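Side-chain contacts in novel immune-type receptor 11 (Ictalurus punctatus, PDB 2QTE), which probably acts as a cell-surface immune receptor whose V-type immunoglobulin domain takes part in allogeneic recognition: residues A[7-12]-A[18-23]; A[32-37]-A[67-72]; A[41-46]-A[90-95]. The protein carries 1 engineered substitution. One frame throughout, in Å; residues are numbered along the deposited sequence.

Interaction 1: residues A[7-12]-A[18-23]; sequences HVKTVK and TMECSM
The aliphatic end of Lys9 passes close to the backbone carbonyl of Thr18 and then turns beside the carboxylate of Glu20. At 3.2 Å, Lys9 CE to Thr18 O is the closest approach of the two segments, and it is a methylene rather than the ammonium nitrogen that meets the oxygen. The nitrogen itself stands further off, with Lys9 NZ 3.9 Å from Thr18 O, and no hydrogen bond spans the contact.

The bends of the lysine explain this. CG sits beside the backbone N, opposite the carbonyl carbon, and the chain then bends at chi2 (-142°) and again at chi4 (-97°), both well away from staggered values. The last bend swings NZ off the carbonyl and sets it 4.3 Å from Glu20 OE2, too far for a salt bridge. Glu20 also starts with CG beside its own backbone N; a bend at chi2 (99°) sends its carboxylate back along 18-23, and it crosses the lysine at roughly a right angle. Opposite charges at this separation would attract only modestly, probably with solvent taking a share, since Glu20 is exposed and Lys9 partly so. The imidazole of His7 approaches the carboxylate from another direction than the lysine, its ND1 5.5 Å from Glu20 OE2.

Thr18 contributes only backbone here, because its side chain points away and its hydroxyl bonds Asn79 OD1. Met19 leads its thioether inward, onto Leu78 and Ile80, while Lys9 is pinned through its backbone to Arg108 and Gln110. Strand 7-10 runs parallel to strand 100-110 in one sheet while strand 17-19 edges the other, and the lysine reaches across from one layer to the other at the edge of a V-type immunoglobulin β-sandwich.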
loop_
_atom_site.group_PDB
_atom_site.type_symbol
_atom_site.label_atom_id
_atom_site.label_comp_id
_atom_site.label_asym_id
_atom_site.label_seq_id
_atom_site.Cartn_x
_atom_site.Cartn_y
_atom_site.Cartn_z
ATOM N N HIS A 7 -11.892 -7.260 2.500
ATOM C CA HIS A 7 -12.551 -8.526 2.768
ATOM C C HIS A 7 -11.715 -9.273 3.814
ATOM O O HIS A 7 -10.512 -9.200 3.761
ATOM C CB HIS A 7 -12.557 -9.326 1.468
ATOM C CG HIS A 7 -13.502 -8.797 0.425
ATOM N ND1 HIS A 7 -13.068 -8.180 -0.736
ATOM C CD2 HIS A 7 -14.859 -8.813 0.363
ATOM C CE1 HIS A 7 -14.120 -7.835 -1.463
ATOM N NE2 HIS A 7 -15.216 -8.203 -0.818
ATOM N N VAL A 8 -12.343 -9.940 4.788
ATOM C CA VAL A 8 -11.592 -10.736 5.751
ATOM C C VAL A 8 -11.801 -12.207 5.429
ATOM O O VAL A 8 -12.938 -12.659 5.276
ATOM C CB VAL A 8 -11.933 -10.440 7.237
ATOM C CG1 VAL A 8 -10.983 -11.211 8.164
ATOM C CG2 VAL A 8 -11.845 -8.933 7.535
ATOM N N LYS A 9 -10.700 -12.944 5.287
ATOM C CA LYS A 9 -10.768 -14.359 4.917
ATOM C C LYS A 9 -10.028 -15.148 5.971
ATOM O O LYS A 9 -8.842 -14.896 6.229
ATOM C CB LYS A 9 -10.143 -14.580 3.547
ATOM C CG LYS A 9 -11.091 -14.247 2.390
ATOM C CD LYS A 9 -10.958 -15.218 1.218
ATOM C CE LYS A 9 -11.844 -14.787 0.026
ATOM N NZ LYS A 9 -13.178 -15.481 -0.041
ATOM N N THR A 10 -10.751 -16.061 6.614
ATOM C CA THR A 10 -10.191 -16.907 7.661
ATOM C C THR A 10 -10.081 -18.303 7.131
ATOM O O THR A 10 -11.058 -18.869 6.682
ATOM C CB THR A 10 -11.070 -16.929 8.901
ATOM O OG1 THR A 10 -11.421 -15.588 9.256
ATOM C CG2 THR A 10 -10.331 -17.587 10.051
ATOM N N VAL A 11 -8.873 -18.846 7.161
ATOM C CA VAL A 11 -8.580 -20.122 6.559
ATOM C C VAL A 11 -7.795 -20.974 7.558
ATOM O O VAL A 11 -7.186 -20.439 8.486
ATOM C CB VAL A 11 -7.753 -19.968 5.239
ATOM C CG1 VAL A 11 -8.489 -19.085 4.209
ATOM C CG2 VAL A 11 -6.328 -19.435 5.521
ATOM N N LYS A 12 -7.829 -22.298 7.371
ATOM C CA LYS A 12 -6.908 -23.211 8.073
ATOM C C LYS A 12 -5.693 -23.609 7.197
ATOM O O LYS A 12 -5.757 -23.557 5.962
ATOM C CB LYS A 12 -7.662 -24.465 8.509
ATOM C CG LYS A 12 -8.949 -24.152 9.270
ATOM C CD LYS A 12 -9.762 -25.366 9.570
ATOM C CE LYS A 12 -10.714 -25.086 10.771
ATOM N NZ LYS A 12 -11.974 -24.463 10.282
ATOM N N THR A 18 -8.947 -18.132 -2.747
ATOM C CA THR A 18 -8.903 -17.116 -3.826
ATOM C C THR A 18 -9.263 -15.732 -3.306
ATOM O O THR A 18 -10.292 -15.573 -2.675
ATOM C CB THR A 18 -9.854 -17.527 -4.920
ATOM O OG1 THR A 18 -9.386 -18.777 -5.460
ATOM C CG2 THR A 18 -9.948 -16.449 -6.013
ATOM N N MET A 19 -8.387 -14.750 -3.512
ATOM C CA MET A 19 -8.708 -13.360 -3.165
ATOM C C MET A 19 -8.975 -12.613 -4.467
ATOM O O MET A 19 -8.213 -12.691 -5.404
ATOM C CB MET A 19 -7.581 -12.715 -2.368
ATOM C CG MET A 19 -7.204 -13.517 -1.194
ATOM S SD MET A 19 -5.798 -12.969 -0.230
ATOM C CE MET A 19 -4.405 -13.772 -1.062
ATOM N N GLU A 20 -10.065 -11.877 -4.498
ATOM C CA GLU A 20 -10.635 -11.355 -5.709
ATOM C C GLU A 20 -10.270 -9.893 -5.980
ATOM O O GLU A 20 -10.098 -9.117 -5.057
ATOM C CB GLU A 20 -12.145 -11.465 -5.586
ATOM C CG GLU A 20 -12.712 -12.863 -5.833
ATOM C CD GLU A 20 -13.009 -13.625 -4.560
ATOM O OE1 GLU A 20 -13.126 -14.880 -4.629
ATOM O OE2 GLU A 20 -13.128 -12.977 -3.490
ATOM N N CYS A 21 -10.123 -9.540 -7.248
ATOM C CA CYS A 21 -9.993 -8.160 -7.668
ATOM C C CYS A 21 -10.664 -8.077 -9.036
ATOM O O CYS A 21 -10.337 -8.859 -9.915
ATOM C CB CYS A 21 -8.532 -7.780 -7.798
ATOM S SG CYS A 21 -8.200 -6.092 -8.402
ATOM N N SER A 22 -11.605 -7.153 -9.221
ATOM C CA SER A 22 -12.281 -7.039 -10.524
ATOM C C SER A 22 -11.450 -6.261 -11.543
ATOM O O SER A 22 -10.620 -5.414 -11.193
ATOM C CB SER A 22 -13.711 -6.495 -10.380
ATOM O OG SER A 22 -14.357 -6.355 -11.649
ATOM N N MET A 23 -11.678 -6.573 -12.810
ATOM C CA MET A 23 -10.927 -6.031 -13.926
ATOM C C MET A 23 -11.778 -4.974 -14.643
ATOM O O MET A 23 -11.248 -4.073 -15.307
ATOM C CB MET A 23 -10.579 -7.183 -14.892
ATOM C CG MET A 23 -9.524 -6.901 -15.914
ATOM S SD MET A 23 -7.917 -6.876 -15.147
ATOM C CE MET A 23 -7.257 -8.492 -15.554
#

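Interaction 2: residues A[32-37]-A[67-72]; sequences LAWYRQ and FSMTVN
Met69 lays its terminal methyl against the pyrrole edge of Trp34, close to the plane of the indole. Met69 CE stands 3.3 Å from Trp34 NE1 and 3.4 Å from Trp34 CD1, a tight fit for a methyl group. The sulfur follows at an oblique angle: Met69 SD lies 5.2 Å from the centroid of the five-membered ring, a Met-aromatic contact in which the methyl, not the sulfur, sits at the ring edge. A bend at chi3 (72°), after a nearly extended chi2, turns the methyl toward the indole.

The indole N-H is already spent on the carbonyl oxygen of Phe76, whose ring also lies nearly parallel to that of Trp34. The Met69 methyl thus lies against an N-H that is bonded elsewhere, and adds no hydrogen bond of its own.

Two residues further along strand 32-37, Arg36 stretches out fully from CG to NE, its CG anti to the backbone N (chi1 176°), and brings its guanidinium to the far end of the Phe67 ring. Arg36 NH1 is 4.0 Å from Phe67 CZ, and the two planes are inclined by 30°. The approach is oblique, with the two side chains crossing at about a right angle. Phe67 meets the rings of Phe46 and Phe62 edge-to-face, and Arg36 NH2 makes a weak hydrogen bond to Asp86 O.

Both pairs join facing sheets of the sandwich without a hydrogen bond between them. The contact probably rests on dispersion and close fit; Trp34 NE1 is satisfied by a backbone carbonyl outside the pair, and Arg36 NH2 only weakly so.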
loop_
_atom_site.group_PDB
_atom_site.type_symbol
_atom_site.label_atom_id
_atom_site.label_comp_id
_atom_site.label_asym_id
_atom_site.label_seq_id
_atom_site.Cartn_x
_atom_site.Cartn_y
_atom_site.Cartn_z
ATOM N N LEU A 32 -1.556 -2.689 -13.375
ATOM C CA LEU A 32 -2.350 -3.352 -12.369
ATOM C C LEU A 32 -1.568 -4.499 -11.709
ATOM O O LEU A 32 -0.826 -5.232 -12.391
ATOM C CB LEU A 32 -3.630 -3.837 -12.995
ATOM C CG LEU A 32 -4.592 -4.619 -12.150
ATOM C CD1 LEU A 32 -5.317 -3.737 -11.140
ATOM C CD2 LEU A 32 -5.564 -5.289 -13.086
ATOM N N ALA A 33 -1.696 -4.602 -10.382
ATOM C CA ALA A 33 -0.841 -5.479 -9.612
ATOM C C ALA A 33 -1.430 -5.722 -8.250
ATOM O O ALA A 33 -2.228 -4.920 -7.756
ATOM C CB ALA A 33 0.563 -4.829 -9.453
ATOM N N TRP A 34 -0.993 -6.801 -7.599
ATOM C CA TRP A 34 -1.391 -7.071 -6.253
ATOM C C TRP A 34 -0.187 -6.738 -5.405
ATOM O O TRP A 34 0.948 -7.007 -5.799
ATOM C CB TRP A 34 -1.691 -8.573 -6.075
ATOM C CG TRP A 34 -3.087 -9.013 -6.401
ATOM C CD1 TRP A 34 -3.520 -9.576 -7.553
ATOM C CD2 TRP A 34 -4.231 -8.948 -5.524
ATOM N NE1 TRP A 34 -4.880 -9.853 -7.467
ATOM C CE2 TRP A 34 -5.330 -9.468 -6.233
ATOM C CE3 TRP A 34 -4.427 -8.489 -4.223
ATOM C CZ2 TRP A 34 -6.586 -9.577 -5.670
ATOM C CZ3 TRP A 34 -5.686 -8.570 -3.664
ATOM C CH2 TRP A 34 -6.756 -9.087 -4.397
ATOM N N TYR A 35 -0.412 -6.100 -4.264
ATOM C CA TYR A 35 0.694 -5.797 -3.363
ATOM C C TYR A 35 0.424 -6.627 -2.153
ATOM O O TYR A 35 -0.711 -6.871 -1.856
ATOM C CB TYR A 35 0.695 -4.311 -2.988
ATOM C CG TYR A 35 1.158 -3.494 -4.137
ATOM C CD1 TYR A 35 0.365 -3.369 -5.290
ATOM C CD2 TYR A 35 2.396 -2.897 -4.121
ATOM C CE1 TYR A 35 0.810 -2.648 -6.373
ATOM C CE2 TYR A 35 2.860 -2.190 -5.211
ATOM C CZ TYR A 35 2.047 -2.078 -6.321
ATOM O OH TYR A 35 2.506 -1.380 -7.378
ATOM N N ARG A 36 1.471 -6.995 -1.423
ATOM C CA ARG A 36 1.312 -7.838 -0.266
ATOM C C ARG A 36 2.010 -7.165 0.919
ATOM O O ARG A 36 3.150 -6.677 0.764
ATOM C CB ARG A 36 1.971 -9.184 -0.568
ATOM C CG ARG A 36 1.998 -10.179 0.563
ATOM C CD ARG A 36 2.796 -11.449 0.108
ATOM N NE ARG A 36 2.873 -12.417 1.213
ATOM C CZ ARG A 36 3.287 -13.679 1.075
ATOM N NH1 ARG A 36 3.689 -14.108 -0.102
ATOM N NH2 ARG A 36 3.329 -14.506 2.137
ATOM N N GLN A 37 1.347 -7.144 2.093
ATOM C CA GLN A 37 1.974 -6.602 3.283
ATOM C C GLN A 37 1.909 -7.665 4.352
ATOM O O GLN A 37 0.817 -7.996 4.802
ATOM C CB GLN A 37 1.201 -5.380 3.812
ATOM C CG GLN A 37 1.943 -4.662 4.956
ATOM C CD GLN A 37 1.043 -3.831 5.816
ATOM O OE1 GLN A 37 -0.155 -3.764 5.567
ATOM N NE2 GLN A 37 1.614 -3.203 6.855
ATOM N N PHE A 67 1.068 -20.251 -5.358
ATOM C CA PHE A 67 0.305 -19.111 -5.863
ATOM C C PHE A 67 0.095 -19.189 -7.358
ATOM O O PHE A 67 0.973 -19.661 -8.095
ATOM C CB PHE A 67 0.990 -17.773 -5.525
ATOM C CG PHE A 67 1.011 -17.459 -4.022
ATOM C CD1 PHE A 67 1.806 -18.208 -3.150
ATOM C CD2 PHE A 67 0.255 -16.453 -3.510
ATOM C CE1 PHE A 67 1.817 -17.925 -1.732
ATOM C CE2 PHE A 67 0.258 -16.140 -2.125
ATOM C CZ PHE A 67 1.033 -16.874 -1.240
ATOM N N SER A 68 -1.053 -18.679 -7.804
ATOM C CA SER A 68 -1.392 -18.569 -9.228
ATOM C C SER A 68 -2.405 -17.465 -9.293
ATOM O O SER A 68 -2.721 -16.849 -8.270
ATOM C CB SER A 68 -1.996 -19.852 -9.796
ATOM O OG SER A 68 -3.146 -20.260 -9.084
ATOM N N MET A 69 -2.874 -17.168 -10.490
ATOM C CA MET A 69 -3.932 -16.190 -10.660
ATOM C C MET A 69 -4.898 -16.670 -11.710
ATOM O O MET A 69 -4.567 -17.504 -12.549
ATOM C CB MET A 69 -3.353 -14.847 -11.118
ATOM C CG MET A 69 -2.515 -14.117 -10.101
ATOM S SD MET A 69 -2.317 -12.350 -10.396
ATOM C CE MET A 69 -3.972 -11.880 -9.970
ATOM N N THR A 70 -6.112 -16.144 -11.623
ATOM C CA THR A 70 -7.093 -16.237 -12.673
ATOM C C THR A 70 -7.191 -14.854 -13.293
ATOM O O THR A 70 -7.639 -13.892 -12.637
ATOM C CB THR A 70 -8.391 -16.705 -12.049
ATOM O OG1 THR A 70 -8.159 -18.011 -11.485
ATOM C CG2 THR A 70 -9.541 -16.793 -13.095
ATOM N N VAL A 71 -6.715 -14.719 -14.531
ATOM C CA VAL A 71 -6.743 -13.424 -15.201
ATOM C C VAL A 71 -7.563 -13.549 -16.482
ATOM O O VAL A 71 -7.246 -14.376 -17.342
ATOM C CB VAL A 71 -5.326 -12.913 -15.508
ATOM C CG1 VAL A 71 -5.350 -11.575 -16.274
ATOM C CG2 VAL A 71 -4.479 -12.837 -14.168
ATOM N N ASN A 72 -8.621 -12.744 -16.587
ATOM C CA ASN A 72 -9.408 -12.639 -17.807
ATOM C C ASN A 72 -9.988 -11.209 -18.002
ATOM O O ASN A 72 -9.468 -10.257 -17.439
ATOM C CB ASN A 72 -10.481 -13.738 -17.885
ATOM C CG ASN A 72 -11.471 -13.726 -16.723
ATOM O OD1 ASN A 72 -12.007 -12.682 -16.328
ATOM N ND2 ASN A 72 -11.749 -14.909 -16.191
#

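Interaction 3: residues A[41-46]-A[90-95]; sequences KVPQYF and EYFCGE
With CG anti to its backbone N (chi1 -175°), Phe46 swings its ring off strand 44-49 and into the core, while Tyr91, with CG beside the backbone N instead (chi1 -64°), lifts its phenol up from strand 89-97 to meet it. In this V-type immunoglobulin sandwich the two strands belong to the same sheet but are not neighbours; strand 32-37 runs between them, and the aromatic rings reach past it.

The meeting is an offset edge-to-face pair. The edge of Tyr91 is directed toward the face of Phe46, with planes inclined by 69° and centroids 6.0 Å apart. The rings touch at one corner, Phe46 CE2 lying 4.1 Å from Tyr91 CE2, near the plane of the tyrosine ring. Phe46 also meets Phe58 and Phe62 edge-to-face, so Tyr91 joins an aromatic cluster at this end of the core, with Leu78 of the facing sheet touching both rings of the pair.

The phenol is anchored at its far end as well. Tyr91 OH bonds the carbonyl oxygen of Asp87, four residues earlier, which together with Cys93 two positions on matches the tyrosine corner of immunoglobulin domains. This bond holds the ring in place as Phe46 packs on it.

On the outer face of the same sheet, Pro43 and Phe92 form the second touch. Pro43 also packs on Phe92 of the second subunit, reminiscent of the pairing of antibody variable domains. Within the chain this contact is purely apolar: the proline reaches the edge of the phenylalanine ring, near its plane, with Pro43 CG 4.3 Å from Phe92 CE2.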
loop_
_atom_site.group_PDB
_atom_site.type_symbol
_atom_site.label_atom_id
_atom_site.label_comp_id
_atom_site.label_asym_id
_atom_site.label_seq_id
_atom_site.Cartn_x
_atom_site.Cartn_y
_atom_site.Cartn_z
ATOM N N LYS A 41 5.310 -4.961 8.495
ATOM C CA LYS A 41 6.264 -4.700 7.408
ATOM C C LYS A 41 5.694 -3.698 6.382
ATOM O O LYS A 41 4.489 -3.423 6.335
ATOM C CB LYS A 41 6.616 -5.996 6.664
ATOM C CG LYS A 41 7.227 -7.164 7.508
ATOM C CD LYS A 41 8.501 -6.768 8.288
ATOM C CE LYS A 41 9.131 -8.036 8.879
ATOM N NZ LYS A 41 8.028 -8.731 9.565
ATOM N N VAL A 42 6.567 -3.114 5.579
ATOM C CA VAL A 42 6.098 -2.221 4.534
ATOM C C VAL A 42 5.444 -3.084 3.427
ATOM O O VAL A 42 5.936 -4.176 3.202
ATOM C CB VAL A 42 7.310 -1.462 4.005
ATOM C CG1 VAL A 42 6.965 -0.700 2.811
ATOM C CG2 VAL A 42 7.890 -0.546 5.109
ATOM N N PRO A 43 4.356 -2.621 2.701
ATOM C CA PRO A 43 3.878 -3.437 1.580
ATOM C C PRO A 43 4.810 -3.485 0.366
ATOM O O PRO A 43 5.550 -2.544 0.119
ATOM C CB PRO A 43 2.592 -2.707 1.101
ATOM C CG PRO A 43 2.288 -1.744 2.144
ATOM C CD PRO A 43 3.556 -1.405 2.813
ATOM N N GLN A 44 4.699 -4.547 -0.431
ATOM C CA GLN A 44 5.549 -4.724 -1.599
ATOM C C GLN A 44 4.765 -5.272 -2.781
ATOM O O GLN A 44 3.984 -6.149 -2.605
ATOM C CB GLN A 44 6.565 -5.797 -1.273
ATOM C CG GLN A 44 7.953 -5.330 -1.068
ATOM C CD GLN A 44 8.754 -6.497 -0.641
ATOM O OE1 GLN A 44 8.626 -6.942 0.499
ATOM N NE2 GLN A 44 9.501 -7.096 -1.580
ATOM N N TYR A 45 5.071 -4.812 -3.982
ATOM C CA TYR A 45 4.621 -5.439 -5.216
ATOM C C TYR A 45 4.875 -6.947 -5.200
ATOM O O TYR A 45 5.995 -7.404 -4.948
ATOM C CB TYR A 45 5.349 -4.784 -6.417
ATOM C CG TYR A 45 5.560 -5.678 -7.631
ATOM C CD1 TYR A 45 4.499 -6.059 -8.437
ATOM C CD2 TYR A 45 6.832 -6.106 -7.992
ATOM C CE1 TYR A 45 4.719 -6.878 -9.548
ATOM C CE2 TYR A 45 7.047 -6.904 -9.084
ATOM C CZ TYR A 45 5.986 -7.291 -9.854
ATOM O OH TYR A 45 6.217 -8.103 -10.957
ATOM N N PHE A 46 3.807 -7.697 -5.471
ATOM C CA PHE A 46 3.782 -9.143 -5.330
ATOM C C PHE A 46 3.679 -9.819 -6.659
ATOM O O PHE A 46 4.449 -10.735 -6.965
ATOM C CB PHE A 46 2.608 -9.555 -4.409
ATOM C CG PHE A 46 2.552 -11.008 -4.108
ATOM C CD1 PHE A 46 3.682 -11.675 -3.684
ATOM C CD2 PHE A 46 1.361 -11.718 -4.229
ATOM C CE1 PHE A 46 3.635 -13.050 -3.410
ATOM C CE2 PHE A 46 1.303 -13.084 -3.954
ATOM C CZ PHE A 46 2.431 -13.734 -3.523
ATOM N N GLU A 90 -1.957 -8.833 4.465
ATOM C CA GLU A 90 -2.968 -8.100 3.687
ATOM C C GLU A 90 -2.499 -8.016 2.248
ATOM O O GLU A 90 -1.297 -7.891 1.990
ATOM C CB GLU A 90 -3.292 -6.726 4.306
ATOM C CG GLU A 90 -3.592 -6.792 5.819
ATOM C CD GLU A 90 -4.047 -5.506 6.462
ATOM O OE1 GLU A 90 -3.410 -4.433 6.258
ATOM O OE2 GLU A 90 -5.033 -5.570 7.223
ATOM N N TYR A 91 -3.462 -8.103 1.322
ATOM C CA TYR A 91 -3.189 -8.108 -0.080
ATOM C C TYR A 91 -4.121 -7.077 -0.687
ATOM O O TYR A 91 -5.354 -7.167 -0.531
ATOM C CB TYR A 91 -3.477 -9.492 -0.711
ATOM C CG TYR A 91 -2.589 -10.626 -0.186
ATOM C CD1 TYR A 91 -2.800 -11.189 1.092
ATOM C CD2 TYR A 91 -1.568 -11.154 -0.978
ATOM C CE1 TYR A 91 -1.960 -12.249 1.582
ATOM C CE2 TYR A 91 -0.758 -12.241 -0.515
ATOM C CZ TYR A 91 -0.962 -12.767 0.747
ATOM O OH TYR A 91 -0.147 -13.819 1.174
ATOM N N PHE A 92 -3.517 -6.137 -1.392
ATOM C CA PHE A 92 -4.224 -4.988 -1.947
ATOM C C PHE A 92 -4.072 -5.046 -3.465
ATOM O O PHE A 92 -2.973 -5.234 -3.968
ATOM C CB PHE A 92 -3.570 -3.669 -1.473
ATOM C CG PHE A 92 -3.270 -3.600 -0.007
ATOM C CD1 PHE A 92 -4.307 -3.706 0.944
ATOM C CD2 PHE A 92 -1.957 -3.437 0.434
ATOM C CE1 PHE A 92 -4.061 -3.625 2.300
ATOM C CE2 PHE A 92 -1.654 -3.400 1.852
ATOM C CZ PHE A 92 -2.712 -3.462 2.784
ATOM N N CYS A 93 -5.165 -4.856 -4.188
ATOM C CA CYS A 93 -5.141 -4.811 -5.623
ATOM C C CYS A 93 -5.226 -3.356 -6.010
ATOM O O CYS A 93 -6.093 -2.653 -5.570
ATOM C CB CYS A 93 -6.327 -5.582 -6.186
ATOM S SG CYS A 93 -6.260 -5.814 -7.933
ATOM N N GLY A 94 -4.309 -2.904 -6.823
ATOM C CA GLY A 94 -4.281 -1.525 -7.224
ATOM C C GLY A 94 -3.726 -1.270 -8.590
ATOM O O GLY A 94 -3.017 -2.095 -9.190
ATOM N N GLU A 95 -4.015 -0.081 -9.073
ATOM C CA GLU A 95 -3.567 0.335 -10.383
ATOM C C GLU A 95 -2.780 1.645 -10.293
ATOM O O GLU A 95 -3.274 2.592 -9.704
ATOM C CB GLU A 95 -4.823 0.512 -11.241
ATOM C CG GLU A 95 -4.517 0.616 -12.683
ATOM C CD GLU A 95 -5.699 1.042 -13.522
ATOM O OE1 GLU A 95 -6.856 0.737 -13.170
ATOM O OE2 GLU A 95 -5.430 1.688 -14.545
#

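From the N terminus, interaction 1 closes first, joining 7-12 to 18-23 over a short connection and bridging the margins of the two sheets. It is complete before the others begin. Interaction 2 opens at 32-37 and interaction 3 at 41-46; the former closes at 67-72 and the latter at 90-95, so the two cross. Interaction 2 spans the sandwich, whereas interaction 3 stays within one sheet and straddles strand 32-37. The disulfide Cys21–Cys93 fastens interaction 1 to interaction 3, and Trp34 of interaction 2 packs against Cys21. Backbone pairing of Tyr35 with Phe92 binds interactions 2 and 3, both of which reach the second subunit, the former through 32-37.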